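Local coordinates for signal transduction protein TRAP (Staphylococcus aureus, PDB 4AE5) that probably acts in signal transduction as a regulator of staphylococcal pathogenesis, its phosphorylated form leading to activation of the agr system and to virulence factor expression, at residues I19-H24 / E44-S49; H24-F29 / S35-E40; G60-S63 / F67-A70; R104-A109 / T113-F118; A121-Y126 / Y161-K166. One frame throughout, in Å; residues are numbered along the deposited sequence.

In the fold
From the N terminus, contact 1 comes first, bringing the turn after helix 11-20 against the loop between strands 35-41 and 51-59. Contact 2 falls within the chain that it encloses: this is the hairpin of strands 27-30 and 35-41, and the two contacts share H24. The rest follow in series without crossing. Contact 3 closes the short loop leading from strand 51-59 into strand 67-73, contact 4 is the hairpin of strands 100-108 and 114-120, and contact 5 sets helix 123-131 against the last strand, 158-164. Contacts 2 to 5 all reach the same closed antiparallel barrel; F38 and F62 join contacts 2 and 3, while E40 and R104 bridge contacts 2 and 4.

Contact 1. Residues I19-H24 / E44-S49; sequences INNPTH and ETVLKS
A type I beta turn at the end of helix 11-20, running from N21 to H24, packs with both of its end residues against V46 in the loop between strands 35-41 and 51-59. V46 CG1 stands over one face of the H24 imidazole, 3.5 Å from the ring centroid and only 13° off the normal, which is a textbook CH-pi contact. With V46 chi1 at -70°, CG1 is anti to the carbonyl carbon, and this branch comes over the centre of the ring. N21 approaches the valine from the opposite direction, its CG 3.7 Å from V46 CB. At the imidazole edge, in the plane of the ring, H24 CE1 lies 3.4 Å from E44 O. The turn is closed by H24 N, 3.2 Å from N21 O. Across from it, the 44-49 loop has its own brace: L47 N donates to T45 OG1 over 3.1 Å, nearly straight at 166°. E39 ties the two sides together, bonding to H24 ND1 with one oxygen and to V46 N with the other. The result is a surface junction of two loops, a beta turn facing an ST turn.

Contact 2. Residues H24-F29 / S35-E40; sequences HQLFQF and SVIFEE
E39 OE1 is gripped by two donors, H24 ND1 at 2.8 Å and a water at 3.0 Å from the oxygen. The histidine bond is straight, 165° at the hydrogen; it lies in the imidazole plane and uses the syn lone pair of the carboxylate, although the two planes are turned 57° apart. That water also accepts from Q25 N, and with OE2 taking the backbone N-H of V46, both oxygens of this buried acid are engaged; T45 OG1 lies too close to OE2 for that contact to be trusted. The glutamate chain starts between backbone N and carbonyl carbon (chi1 57°), then runs extended to H24. Along the hairpin, F27 with F38 and F29 with V36 are antiparallel hydrogen-bonded pairs, the shortest of the four bonds being F29 N to V36 O, 2.8 Å. A second water joins Q25 O to E40 N, where the two chains are not directly paired. On the face bearing the phenylalanines, F27 CB sits 4.1 Å from the centroid of the F38 ring, over the face, while F29 CE1 touches F38 CE2 at 3.4 Å with the rings slid apart. On the Q28 and I37 face, Q28 NE2 reaches S35 OG at 3.1 Å and also bonds to Y11 O. Given donors from H24, the water and V46 N, E39 is probably ionised, and its charge may favour a protonated H24.

Contact 3. Residues G60-S63 / F67-A70; sequences GEFS and FYCA
The rings of F62 and Y68 meet obliquely, with planes at 68° and centroids 6.0 Å apart. The tyrosine hydroxyl comes in at the edge of the phenylalanine ring, near its plane, where Y68 OH lies 3.7 Å from F62 CD1. The Y68 ring is itself met at an edge: S63 O lies in its plane, 3.5 Å from Y68 CE1, while F62 CD1 is 3.9 Å from Y68 CE2. What fixes the hydroxyl is the backbone. S63 N donates to Y68 OH over 2.9 Å at 161°, so the phenol oxygen takes up an amide hydrogen of a loop with no regular helix or strand. F62 CA also touches the hydroxyl, 3.3 Å from Y68 OH. The tyrosine reaches this point because its side chain leaves strand 67-73 toward the loop. H66, directly before F67 and by similarity a phosphohistidine site, is unmodified here. The contact thus spans the connection from strand 51-59 to strand 67-73. F62 continues into F38 of strand 35-41, edge-to-face, and into a cation-pi pair with R104 of strand 100-108; Y68 meets F29 of strand 27-30. On the other side of strand 67-73, F67 packs against helix 123-131.

Contact 4. Residues R104-A109 / T113-F118; sequences RLLRPA and TYKIYF. With FMT (formic acid), chain E.
P108 CD rests squarely over the Y114 ring, 3.9 Å from its centroid and 6° off the normal, a CH-pi contact with the proline crossing the tyrosine at about a right angle. Next to it R107 runs alongside the same ring, with R107 CG 3.7 Å from Y114 OH and the guanidinium nearly perpendicular to the ring, 82° between planes. Further along, L105 CD1 meets I116 CG1 at 3.8 Å, and on the reverse face L106 CD1 lies 4.0 Å from K115 CE. Between the two sets of side chains, the backbones make two antiparallel hydrogen-bonded pairs, R104 with Y117 and L106 with K115; the shortest of their four bonds is L106 N to K115 O, 2.8 Å. The K115 chain, extended at first and then bent at chi3 (71°), brings its amine to a formic acid molecule, probably from the crystallisation liquor. Its O1 takes bonds from K115 NZ and from Y117 OH, each 2.8 Å away, and lies in the plane of the Y117 ring at its edge. Y8 and R160 also bond to the formic acid, and T6 holds the Y117 hydroxyl. In the second shell E84 forms a salt bridge with R107 and a hydrogen bond with Y114 OH; E54 and E40 form salt bridges with R107 and R104 respectively. The hairpin lies between strands 51-59 and 67-73 in the barrel: L105 and Y114 pack against helix 80-88, whereas K115 and Y117 reach strand 3-9.

Contact 5. Residues A121-Y126 / Y161-K166; sequences ADRHAY and YLYPIK
The start of helix 123-131 comes up to strand 158-164 no closer than 8.1 Å between the CA atoms of R123 and Y163, so side chains must span the gap. R123 does most of this. CG is anti to the backbone N (chi1 179°), and the chain stays extended before bending at chi3, which brings CD and NE to the edges of two tyrosine rings. R123 CD touches the hydroxyl of one, 3.5 Å from Y163 OH. Its NE sits at the edge of the other ring, 4.0 Å from Y161 CE2, with guanidinium and ring planes 50° apart. Y163 OH lies in the plane of the Y161 ring, at its edge, so arginine and both phenols form one compact group. The helix begins with an N-cap: D122 OD1 accepts from A125 N over 2.9 Å at 158°. Here a helix covers the outside of the antiparallel barrel, and F67 of the adjacent strand 67-73 packs edge-to-face against both Y161 and Y163. One turn on, Y126 points toward the strand and its ring meets Y161 obliquely, Y126 CE2 being 4.0 Å from Y161 CE1. The polar ends turn to the helix and the strand for partners. E127 forms a salt bridge with R123 and a hydrogen bond with the Y161 hydroxyl, which also bonds to K130, while the hydroxyl of Y126 goes to E159.

Contact 1. Residues I19-H24 / E44-S49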
# COMPACT_ATOMS: atom_id res chain seq x y z
N ILE A 19 18.15 8.92 -6.57
CA ILE A 19 18.97 10.09 -6.92
C ILE A 19 19.39 10.09 -8.41
O ILE A 19 19.61 11.16 -8.99
CB ILE A 19 20.19 10.21 -5.99
CG1 ILE A 19 19.75 10.31 -4.53
CG2 ILE A 19 21.04 11.43 -6.34
CD1 ILE A 19 19.15 11.66 -4.17
N ASN A 20 19.48 8.91 -9.00
CA ASN A 20 19.66 8.78 -10.45
C ASN A 20 18.47 9.23 -11.27
O ASN A 20 18.64 9.53 -12.45
CB ASN A 20 20.02 7.32 -10.86
CG ASN A 20 21.42 6.92 -10.41
OD1 ASN A 20 21.88 5.79 -10.71
ND2 ASN A 20 22.09 7.79 -9.68
N ASN A 21 17.29 9.31 -10.68
CA ASN A 21 16.05 9.54 -11.46
C ASN A 21 15.25 10.68 -10.87
O ASN A 21 14.12 10.46 -10.42
CB ASN A 21 15.22 8.26 -11.50
CG ASN A 21 15.91 7.14 -12.27
OD1 ASN A 21 16.41 6.13 -11.69
ND2 ASN A 21 15.97 7.31 -13.56
N PRO A 22 15.83 11.89 -10.86
CA PRO A 22 15.25 12.99 -10.11
C PRO A 22 13.90 13.52 -10.70
O PRO A 22 13.12 14.14 -9.96
CB PRO A 22 16.35 14.06 -10.20
CG PRO A 22 17.15 13.75 -11.41
CD PRO A 22 16.86 12.33 -11.83
N THR A 23 13.63 13.26 -11.99
CA THR A 23 12.34 13.64 -12.62
C THR A 23 11.11 12.74 -12.23
O THR A 23 9.94 13.04 -12.56
CB THR A 23 12.45 13.70 -14.16
OG1 THR A 23 12.73 12.39 -14.69
CG2 THR A 23 13.55 14.76 -14.65
N HIS A 24 11.39 11.64 -11.55
CA HIS A 24 10.41 10.70 -11.10
C HIS A 24 10.17 10.88 -9.63
O HIS A 24 11.14 11.04 -8.85
CB HIS A 24 10.88 9.25 -11.34
CG HIS A 24 10.75 8.83 -12.79
ND1 HIS A 24 9.86 7.89 -13.20
CD2 HIS A 24 11.39 9.30 -13.93
CE1 HIS A 24 9.94 7.77 -14.55
NE2 HIS A 24 10.90 8.61 -14.99
N GLU A 44 5.96 5.25 -17.91
CA GLU A 44 7.04 4.26 -17.66
C GLU A 44 7.58 4.39 -16.24
O GLU A 44 7.70 5.50 -15.74
CB GLU A 44 8.22 4.41 -18.64
CG GLU A 44 7.84 4.38 -20.11
CD GLU A 44 7.01 3.16 -20.51
OE1 GLU A 44 7.27 2.03 -20.05
OE2 GLU A 44 6.08 3.35 -21.31
N THR A 45 7.89 3.28 -15.60
CA THR A 45 8.60 3.29 -14.31
C THR A 45 10.13 3.21 -14.54
O THR A 45 10.60 2.68 -15.58
CB THR A 45 8.15 2.14 -13.36
OG1 THR A 45 8.91 2.24 -12.15
CG2 THR A 45 8.46 0.80 -13.96
N VAL A 46 10.91 3.74 -13.60
CA VAL A 46 12.37 3.55 -13.61
C VAL A 46 12.86 2.36 -12.76
O VAL A 46 14.07 2.12 -12.65
CB VAL A 46 13.11 4.85 -13.21
CG1 VAL A 46 12.97 5.90 -14.31
CG2 VAL A 46 12.63 5.36 -11.84
N LEU A 47 11.94 1.61 -12.18
CA LEU A 47 12.30 0.48 -11.32
C LEU A 47 12.46 -0.76 -12.19
O LEU A 47 11.79 -0.86 -13.21
CB LEU A 47 11.21 0.27 -10.28
CG LEU A 47 11.06 1.47 -9.34
CD1 LEU A 47 9.92 1.20 -8.36
CD2 LEU A 47 12.38 1.69 -8.62
N LYS A 48 13.38 -1.67 -11.85
CA LYS A 48 13.61 -2.90 -12.67
C LYS A 48 13.02 -4.16 -12.00
O LYS A 48 13.20 -4.37 -10.80
CB LYS A 48 15.11 -3.11 -13.01
CG LYS A 48 15.85 -1.83 -13.40
CD LYS A 48 16.74 -2.02 -14.63
CE LYS A 48 18.07 -2.72 -14.33
NZ LYS A 48 19.24 -1.79 -14.33
N SER A 49 12.30 -4.97 -12.75
CA SER A 49 11.44 -6.00 -12.11
C SER A 49 10.59 -5.66 -10.82
O SER A 49 10.52 -6.45 -9.89

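Contact 2. Residues H24-F29 / S35-E40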
# COMPACT_ATOMS: atom_id res chain seq x y z
N HIS A 24 11.39 11.64 -11.55
CA HIS A 24 10.41 10.70 -11.10
C HIS A 24 10.17 10.88 -9.63
O HIS A 24 11.14 11.04 -8.85
CB HIS A 24 10.88 9.25 -11.34
CG HIS A 24 10.75 8.83 -12.79
ND1 HIS A 24 9.86 7.89 -13.20
CD2 HIS A 24 11.39 9.30 -13.93
CE1 HIS A 24 9.94 7.77 -14.55
NE2 HIS A 24 10.90 8.61 -14.99
N GLN A 25 8.89 10.76 -9.26
CA GLN A 25 8.45 10.98 -7.88
C GLN A 25 8.47 9.66 -7.14
O GLN A 25 7.43 8.95 -7.03
CB GLN A 25 7.02 11.53 -7.86
CG GLN A 25 6.84 12.87 -8.57
CD GLN A 25 6.06 12.74 -9.89
OE1 GLN A 25 6.57 12.21 -10.89
NE2 GLN A 25 4.80 13.21 -9.90
N LEU A 26 9.64 9.33 -6.59
CA LEU A 26 9.83 8.07 -5.91
C LEU A 26 9.77 8.31 -4.40
O LEU A 26 10.28 9.31 -3.92
CB LEU A 26 11.17 7.45 -6.35
CG LEU A 26 11.31 6.90 -7.78
CD1 LEU A 26 12.74 7.00 -8.27
CD2 LEU A 26 10.93 5.42 -7.83
N PHE A 27 9.11 7.40 -3.68
CA PHE A 27 8.94 7.51 -2.19
C PHE A 27 9.66 6.30 -1.54
O PHE A 27 9.34 5.13 -1.79
CB PHE A 27 7.44 7.56 -1.87
CG PHE A 27 6.75 8.78 -2.47
CD1 PHE A 27 6.83 10.02 -1.83
CD2 PHE A 27 6.12 8.71 -3.70
CE1 PHE A 27 6.21 11.16 -2.37
CE2 PHE A 27 5.51 9.86 -4.27
CZ PHE A 27 5.55 11.07 -3.60
N GLN A 28 10.65 6.59 -0.74
CA GLN A 28 11.47 5.50 -0.17
C GLN A 28 11.27 5.43 1.35
O GLN A 28 11.15 6.50 2.00
CB GLN A 28 12.98 5.76 -0.45
CG GLN A 28 13.82 4.63 0.15
CD GLN A 28 15.32 4.73 -0.12
OE1 GLN A 28 15.84 5.80 -0.50
NE2 GLN A 28 16.02 3.62 0.16
N PHE A 29 11.14 4.20 1.91
CA PHE A 29 10.92 4.02 3.34
C PHE A 29 11.66 2.83 3.90
O PHE A 29 12.07 1.96 3.15
CB PHE A 29 9.43 3.76 3.65
CG PHE A 29 8.53 4.82 3.09
CD1 PHE A 29 8.11 4.77 1.75
CD2 PHE A 29 8.09 5.85 3.89
CE1 PHE A 29 7.32 5.77 1.20
CE2 PHE A 29 7.24 6.85 3.35
CZ PHE A 29 6.89 6.82 2.00
N SER A 35 14.55 -2.28 2.93
CA SER A 35 14.12 -0.95 2.47
C SER A 35 13.08 -1.10 1.33
O SER A 35 13.11 -2.10 0.61
CB SER A 35 15.35 -0.16 1.99
OG SER A 35 14.92 1.15 1.60
N VAL A 36 12.22 -0.11 1.11
CA VAL A 36 11.16 -0.20 0.12
C VAL A 36 11.12 1.13 -0.68
O VAL A 36 11.24 2.23 -0.10
CB VAL A 36 9.79 -0.38 0.89
CG1 VAL A 36 8.62 -0.36 -0.08
CG2 VAL A 36 9.76 -1.66 1.68
N ILE A 37 10.93 1.06 -2.01
CA ILE A 37 10.69 2.26 -2.79
C ILE A 37 9.47 2.07 -3.76
O ILE A 37 9.27 0.94 -4.30
CB ILE A 37 11.99 2.74 -3.49
CG1 ILE A 37 11.89 4.22 -3.94
CG2 ILE A 37 12.29 1.86 -4.70
CD1 ILE A 37 13.24 4.80 -4.31
N PHE A 38 8.69 3.14 -3.98
CA PHE A 38 7.56 3.05 -4.99
C PHE A 38 7.32 4.36 -5.74
O PHE A 38 7.74 5.44 -5.26
CB PHE A 38 6.26 2.51 -4.35
CG PHE A 38 5.69 3.36 -3.23
CD1 PHE A 38 4.87 4.46 -3.50
CD2 PHE A 38 5.95 3.06 -1.87
CE1 PHE A 38 4.35 5.28 -2.46
CE2 PHE A 38 5.43 3.84 -0.84
CZ PHE A 38 4.64 4.95 -1.11
N GLU A 39 6.66 4.25 -6.90
CA GLU A 39 6.19 5.40 -7.64
C GLU A 39 4.87 5.02 -8.21
O GLU A 39 4.64 3.87 -8.51
CB GLU A 39 7.16 5.86 -8.78
CG GLU A 39 7.50 4.79 -9.80
CD GLU A 39 8.36 5.33 -10.95
OE1 GLU A 39 8.41 6.54 -11.18
OE2 GLU A 39 9.01 4.55 -11.60
N GLU A 40 4.02 6.00 -8.40
CA GLU A 40 2.71 5.80 -8.98
C GLU A 40 2.63 6.65 -10.25
O GLU A 40 2.79 7.88 -10.19
CB GLU A 40 1.71 6.33 -7.96
CG GLU A 40 0.25 6.28 -8.36
CD GLU A 40 -0.60 6.56 -7.10
OE1 GLU A 40 -0.74 7.72 -6.63
OE2 GLU A 40 -1.02 5.59 -6.53
O HOH W 1 7.18 9.29 -11.14
O HOH W 2 4.80 8.50 -7.49

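Contact 3. Residues G60-S63 / F67-A70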
# COMPACT_ATOMS: atom_id res chain seq x y z
N GLY A 60 -6.09 10.99 -1.38
CA GLY A 60 -4.89 11.66 -0.81
C GLY A 60 -3.56 11.46 -1.57
O GLY A 60 -3.44 10.59 -2.46
N GLU A 61 -2.57 12.24 -1.21
CA GLU A 61 -1.27 12.18 -1.89
C GLU A 61 -0.23 11.49 -1.03
O GLU A 61 -0.30 11.55 0.20
CB GLU A 61 -0.78 13.58 -2.26
CG GLU A 61 -1.82 14.37 -3.04
CD GLU A 61 -1.75 14.10 -4.53
OE1 GLU A 61 -0.75 14.51 -5.16
OE2 GLU A 61 -2.70 13.49 -5.08
N PHE A 62 0.77 10.90 -1.68
CA PHE A 62 1.90 10.34 -0.91
C PHE A 62 2.83 11.42 -0.36
O PHE A 62 2.94 12.50 -0.93
CB PHE A 62 2.75 9.43 -1.84
CG PHE A 62 2.05 8.23 -2.31
CD1 PHE A 62 1.35 7.44 -1.41
CD2 PHE A 62 2.10 7.86 -3.67
CE1 PHE A 62 0.68 6.30 -1.82
CE2 PHE A 62 1.41 6.73 -4.08
CZ PHE A 62 0.72 5.93 -3.16
N SER A 63 3.52 11.13 0.74
CA SER A 63 4.55 12.00 1.23
C SER A 63 5.69 11.16 1.86
O SER A 63 5.44 10.18 2.59
CB SER A 63 3.98 12.90 2.33
OG SER A 63 4.98 13.55 3.04
N PHE A 67 3.79 7.78 7.70
CA PHE A 67 3.92 6.33 8.03
C PHE A 67 2.94 5.61 7.09
O PHE A 67 1.85 6.10 6.84
CB PHE A 67 3.45 6.09 9.45
CG PHE A 67 3.27 4.64 9.81
CD1 PHE A 67 4.36 3.93 10.34
CD2 PHE A 67 2.02 3.98 9.66
CE1 PHE A 67 4.22 2.59 10.69
CE2 PHE A 67 1.89 2.63 9.98
CZ PHE A 67 2.99 1.94 10.50
N TYR A 68 3.35 4.48 6.56
CA TYR A 68 2.42 3.66 5.76
C TYR A 68 2.34 2.25 6.32
O TYR A 68 3.37 1.70 6.78
CB TYR A 68 2.90 3.59 4.30
CG TYR A 68 2.79 4.92 3.63
CD1 TYR A 68 3.84 5.86 3.69
CD2 TYR A 68 1.64 5.26 2.96
CE1 TYR A 68 3.71 7.14 3.13
CE2 TYR A 68 1.49 6.50 2.37
CZ TYR A 68 2.57 7.44 2.43
OH TYR A 68 2.37 8.70 1.88
N CYS A 69 1.16 1.66 6.28
CA CYS A 69 1.02 0.22 6.37
C CYS A 69 0.58 -0.39 5.02
O CYS A 69 -0.43 0.06 4.48
CB CYS A 69 -0.00 -0.16 7.45
SG CYS A 69 -0.06 -1.98 7.75
N ALA A 70 1.35 -1.34 4.53
CA ALA A 70 1.04 -2.16 3.39
C ALA A 70 0.39 -3.46 3.88
O ALA A 70 1.00 -4.24 4.66
CB ALA A 70 2.27 -2.48 2.56

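Contact 4. Residues R104-A109 / T113-F118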
# COMPACT_ATOMS: atom_id res chain seq x y z
N ARG A 104 -4.79 3.62 -0.71
CA ARG A 104 -4.71 2.95 -2.02
C ARG A 104 -5.17 1.51 -1.96
O ARG A 104 -4.66 0.67 -1.14
CB ARG A 104 -3.28 2.98 -2.63
CG ARG A 104 -2.58 4.32 -2.88
CD ARG A 104 -3.33 5.12 -4.00
NE ARG A 104 -2.60 6.36 -4.36
CZ ARG A 104 -2.74 7.52 -3.72
NH1 ARG A 104 -3.58 7.64 -2.68
NH2 ARG A 104 -2.07 8.59 -4.14
N LEU A 105 -6.15 1.20 -2.82
CA LEU A 105 -6.53 -0.16 -3.12
C LEU A 105 -5.89 -0.64 -4.44
O LEU A 105 -6.04 0.02 -5.51
CB LEU A 105 -8.05 -0.33 -3.14
CG LEU A 105 -8.59 -1.69 -3.55
CD1 LEU A 105 -8.27 -2.69 -2.42
CD2 LEU A 105 -10.13 -1.59 -3.79
N LEU A 106 -5.15 -1.74 -4.38
CA LEU A 106 -4.19 -2.11 -5.47
C LEU A 106 -4.46 -3.51 -5.98
O LEU A 106 -4.46 -4.49 -5.19
CB LEU A 106 -2.74 -2.05 -4.97
CG LEU A 106 -2.36 -0.67 -4.39
CD1 LEU A 106 -0.95 -0.71 -3.76
CD2 LEU A 106 -2.41 0.40 -5.50
N ARG A 107 -4.76 -3.60 -7.29
CA ARG A 107 -5.02 -4.89 -7.96
C ARG A 107 -3.72 -5.42 -8.61
O ARG A 107 -3.14 -4.76 -9.49
CB ARG A 107 -6.08 -4.75 -9.07
CG ARG A 107 -6.26 -6.07 -9.83
CD ARG A 107 -6.88 -5.85 -11.20
NE ARG A 107 -8.27 -5.42 -11.07
CZ ARG A 107 -8.80 -4.39 -11.72
NH1 ARG A 107 -8.08 -3.68 -12.59
NH2 ARG A 107 -10.09 -4.10 -11.55
N PRO A 108 -3.30 -6.63 -8.25
CA PRO A 108 -1.99 -7.04 -8.78
C PRO A 108 -2.01 -7.34 -10.26
O PRO A 108 -3.02 -7.87 -10.79
CB PRO A 108 -1.67 -8.32 -7.99
CG PRO A 108 -3.00 -8.86 -7.52
CD PRO A 108 -3.98 -7.69 -7.48
N ALA A 109 -0.91 -7.01 -10.95
CA ALA A 109 -0.72 -7.40 -12.38
C ALA A 109 -0.52 -8.93 -12.50
O ALA A 109 -1.04 -9.60 -13.42
CB ALA A 109 0.48 -6.63 -12.95
N THR A 113 -2.69 -11.73 -5.04
CA THR A 113 -2.57 -11.11 -3.69
C THR A 113 -2.84 -9.63 -3.86
O THR A 113 -2.10 -8.93 -4.57
CB THR A 113 -1.20 -11.41 -3.02
OG1 THR A 113 -1.07 -12.83 -2.91
CG2 THR A 113 -1.12 -10.91 -1.56
N TYR A 114 -3.92 -9.17 -3.27
CA TYR A 114 -4.26 -7.73 -3.32
C TYR A 114 -3.42 -6.97 -2.30
O TYR A 114 -2.79 -7.62 -1.40
CB TYR A 114 -5.79 -7.54 -3.17
CG TYR A 114 -6.60 -7.66 -4.50
CD1 TYR A 114 -6.89 -8.91 -5.05
CD2 TYR A 114 -7.15 -6.54 -5.12
CE1 TYR A 114 -7.61 -9.04 -6.23
CE2 TYR A 114 -7.90 -6.65 -6.31
CZ TYR A 114 -8.13 -7.90 -6.86
OH TYR A 114 -8.88 -8.04 -8.03
N LYS A 115 -3.30 -5.64 -2.51
CA LYS A 115 -2.54 -4.82 -1.58
C LYS A 115 -3.33 -3.58 -1.24
O LYS A 115 -4.06 -3.00 -2.09
CB LYS A 115 -1.10 -4.56 -2.06
CG LYS A 115 -0.20 -3.88 -1.00
CD LYS A 115 1.30 -4.10 -1.30
CE LYS A 115 1.74 -3.31 -2.49
NZ LYS A 115 3.23 -3.45 -2.68
N ILE A 116 -3.20 -3.15 0.02
CA ILE A 116 -3.77 -1.87 0.45
C ILE A 116 -2.57 -1.07 1.05
O ILE A 116 -1.80 -1.65 1.83
CB ILE A 116 -4.87 -2.01 1.51
CG1 ILE A 116 -6.17 -2.48 0.80
CG2 ILE A 116 -5.09 -0.64 2.26
CD1 ILE A 116 -7.18 -3.03 1.81
N TYR A 117 -2.43 0.21 0.68
CA TYR A 117 -1.63 1.15 1.48
C TYR A 117 -2.55 2.04 2.30
O TYR A 117 -3.41 2.71 1.73
CB TYR A 117 -0.73 2.08 0.61
CG TYR A 117 0.54 1.47 -0.07
CD1 TYR A 117 1.02 0.18 0.27
CD2 TYR A 117 1.27 2.18 -1.02
CE1 TYR A 117 2.17 -0.35 -0.36
CE2 TYR A 117 2.45 1.64 -1.63
CZ TYR A 117 2.88 0.38 -1.28
OH TYR A 117 4.01 -0.20 -1.86
N PHE A 118 -2.28 2.15 3.63
CA PHE A 118 -2.84 3.15 4.50
C PHE A 118 -1.70 4.07 4.89
O PHE A 118 -0.64 3.62 5.40
CB PHE A 118 -3.53 2.56 5.74
CG PHE A 118 -4.95 2.09 5.50
CD1 PHE A 118 -5.99 2.99 5.16
CD2 PHE A 118 -5.26 0.71 5.61
CE1 PHE A 118 -7.32 2.53 5.02
CE2 PHE A 118 -6.58 0.25 5.47
CZ PHE A 118 -7.59 1.18 5.09
C FMT E . 5.18 -2.79 0.65
O1 FMT E . 4.56 -2.59 -0.43
O2 FMT E . 5.81 -3.98 0.81

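Contact 5. Residues A121-Y126 / Y161-K166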
# COMPACT_ATOMS: atom_id res chain seq x y z
N ALA A 121 -0.37 9.94 9.77
CA ALA A 121 0.62 10.85 10.43
C ALA A 121 1.80 10.07 11.02
O ALA A 121 2.96 10.44 10.85
CB ALA A 121 -0.06 11.71 11.55
N ASP A 122 1.49 9.01 11.76
CA ASP A 122 2.52 8.18 12.40
C ASP A 122 2.02 6.78 12.69
O ASP A 122 0.88 6.47 12.47
CB ASP A 122 3.07 8.86 13.72
CG ASP A 122 1.99 9.10 14.78
OD1 ASP A 122 0.98 8.41 14.84
OD2 ASP A 122 2.24 9.93 15.72
N ARG A 123 2.87 5.94 13.27
CA ARG A 123 2.51 4.59 13.53
C ARG A 123 1.40 4.49 14.50
O ARG A 123 0.52 3.63 14.30
CB ARG A 123 3.71 3.84 14.11
CG ARG A 123 3.39 2.40 14.43
CD ARG A 123 4.65 1.80 15.01
NE ARG A 123 4.30 0.81 15.97
CZ ARG A 123 4.45 1.00 17.28
NH1 ARG A 123 4.95 2.14 17.74
NH2 ARG A 123 4.10 0.04 18.12
N HIS A 124 1.42 5.32 15.56
CA HIS A 124 0.37 5.19 16.54
C HIS A 124 -1.02 5.43 15.94
O HIS A 124 -1.99 4.78 16.34
CB HIS A 124 0.56 6.10 17.75
CG HIS A 124 1.64 5.64 18.70
ND1 HIS A 124 2.16 4.39 18.69
CD2 HIS A 124 2.23 6.29 19.79
CE1 HIS A 124 3.06 4.25 19.69
NE2 HIS A 124 3.10 5.42 20.36
N ALA A 125 -1.13 6.44 15.07
CA ALA A 125 -2.41 6.80 14.48
C ALA A 125 -2.99 5.63 13.69
O ALA A 125 -4.19 5.40 13.69
CB ALA A 125 -2.25 8.02 13.57
N TYR A 126 -2.12 4.94 12.97
CA TYR A 126 -2.56 3.78 12.16
C TYR A 126 -3.00 2.66 13.15
O TYR A 126 -4.03 2.04 12.96
CB TYR A 126 -1.47 3.30 11.21
CG TYR A 126 -1.90 1.98 10.56
CD1 TYR A 126 -2.95 1.97 9.63
CD2 TYR A 126 -1.36 0.76 11.01
CE1 TYR A 126 -3.36 0.76 9.04
CE2 TYR A 126 -1.78 -0.46 10.47
CZ TYR A 126 -2.77 -0.45 9.49
OH TYR A 126 -3.18 -1.64 8.98
N TYR A 161 5.08 -2.69 7.84
CA TYR A 161 5.13 -1.24 8.21
C TYR A 161 6.29 -0.51 7.49
O TYR A 161 7.38 -1.06 7.38
CB TYR A 161 5.32 -1.05 9.71
CG TYR A 161 4.13 -1.33 10.60
CD1 TYR A 161 2.92 -1.83 10.10
CD2 TYR A 161 4.24 -1.10 12.00
CE1 TYR A 161 1.82 -2.05 10.95
CE2 TYR A 161 3.17 -1.36 12.85
CZ TYR A 161 1.97 -1.81 12.34
OH TYR A 161 0.92 -2.04 13.21
N LEU A 162 6.02 0.69 6.98
CA LEU A 162 6.96 1.56 6.21
C LEU A 162 7.16 2.87 6.98
O LEU A 162 6.21 3.69 7.13
CB LEU A 162 6.43 1.87 4.79
CG LEU A 162 5.93 0.75 3.90
CD1 LEU A 162 5.65 1.25 2.45
CD2 LEU A 162 6.87 -0.42 3.72
N TYR A 163 8.35 3.04 7.54
CA TYR A 163 8.71 4.28 8.27
C TYR A 163 9.48 5.30 7.41
O TYR A 163 10.27 4.90 6.55
CB TYR A 163 9.56 3.97 9.55
CG TYR A 163 8.91 3.03 10.53
CD1 TYR A 163 8.95 1.68 10.32
CD2 TYR A 163 8.25 3.50 11.66
CE1 TYR A 163 8.34 0.79 11.17
CE2 TYR A 163 7.64 2.60 12.54
CZ TYR A 163 7.68 1.24 12.25
OH TYR A 163 7.16 0.30 13.14
N PRO A 164 9.25 6.62 7.61
CA PRO A 164 10.03 7.61 6.84
C PRO A 164 11.49 7.55 7.16
O PRO A 164 11.88 7.19 8.31
CB PRO A 164 9.53 8.97 7.38
CG PRO A 164 8.17 8.67 7.91
CD PRO A 164 8.32 7.29 8.55
N ILE A 165 12.30 7.92 6.18
CA ILE A 165 13.75 7.84 6.35
C ILE A 165 14.20 9.12 7.08
O ILE A 165 13.79 10.24 6.69
CB ILE A 165 14.53 7.82 5.00
CG1 ILE A 165 13.96 6.83 3.97
CG2 ILE A 165 16.01 7.61 5.29
CD1 ILE A 165 14.19 5.40 4.36
N LYS A 166 15.04 8.94 8.09
CA LYS A 166 15.72 10.00 8.82
C LYS A 166 17.10 10.24 8.22
O LYS A 166 17.27 11.16 7.42
CB LYS A 166 15.87 9.61 10.29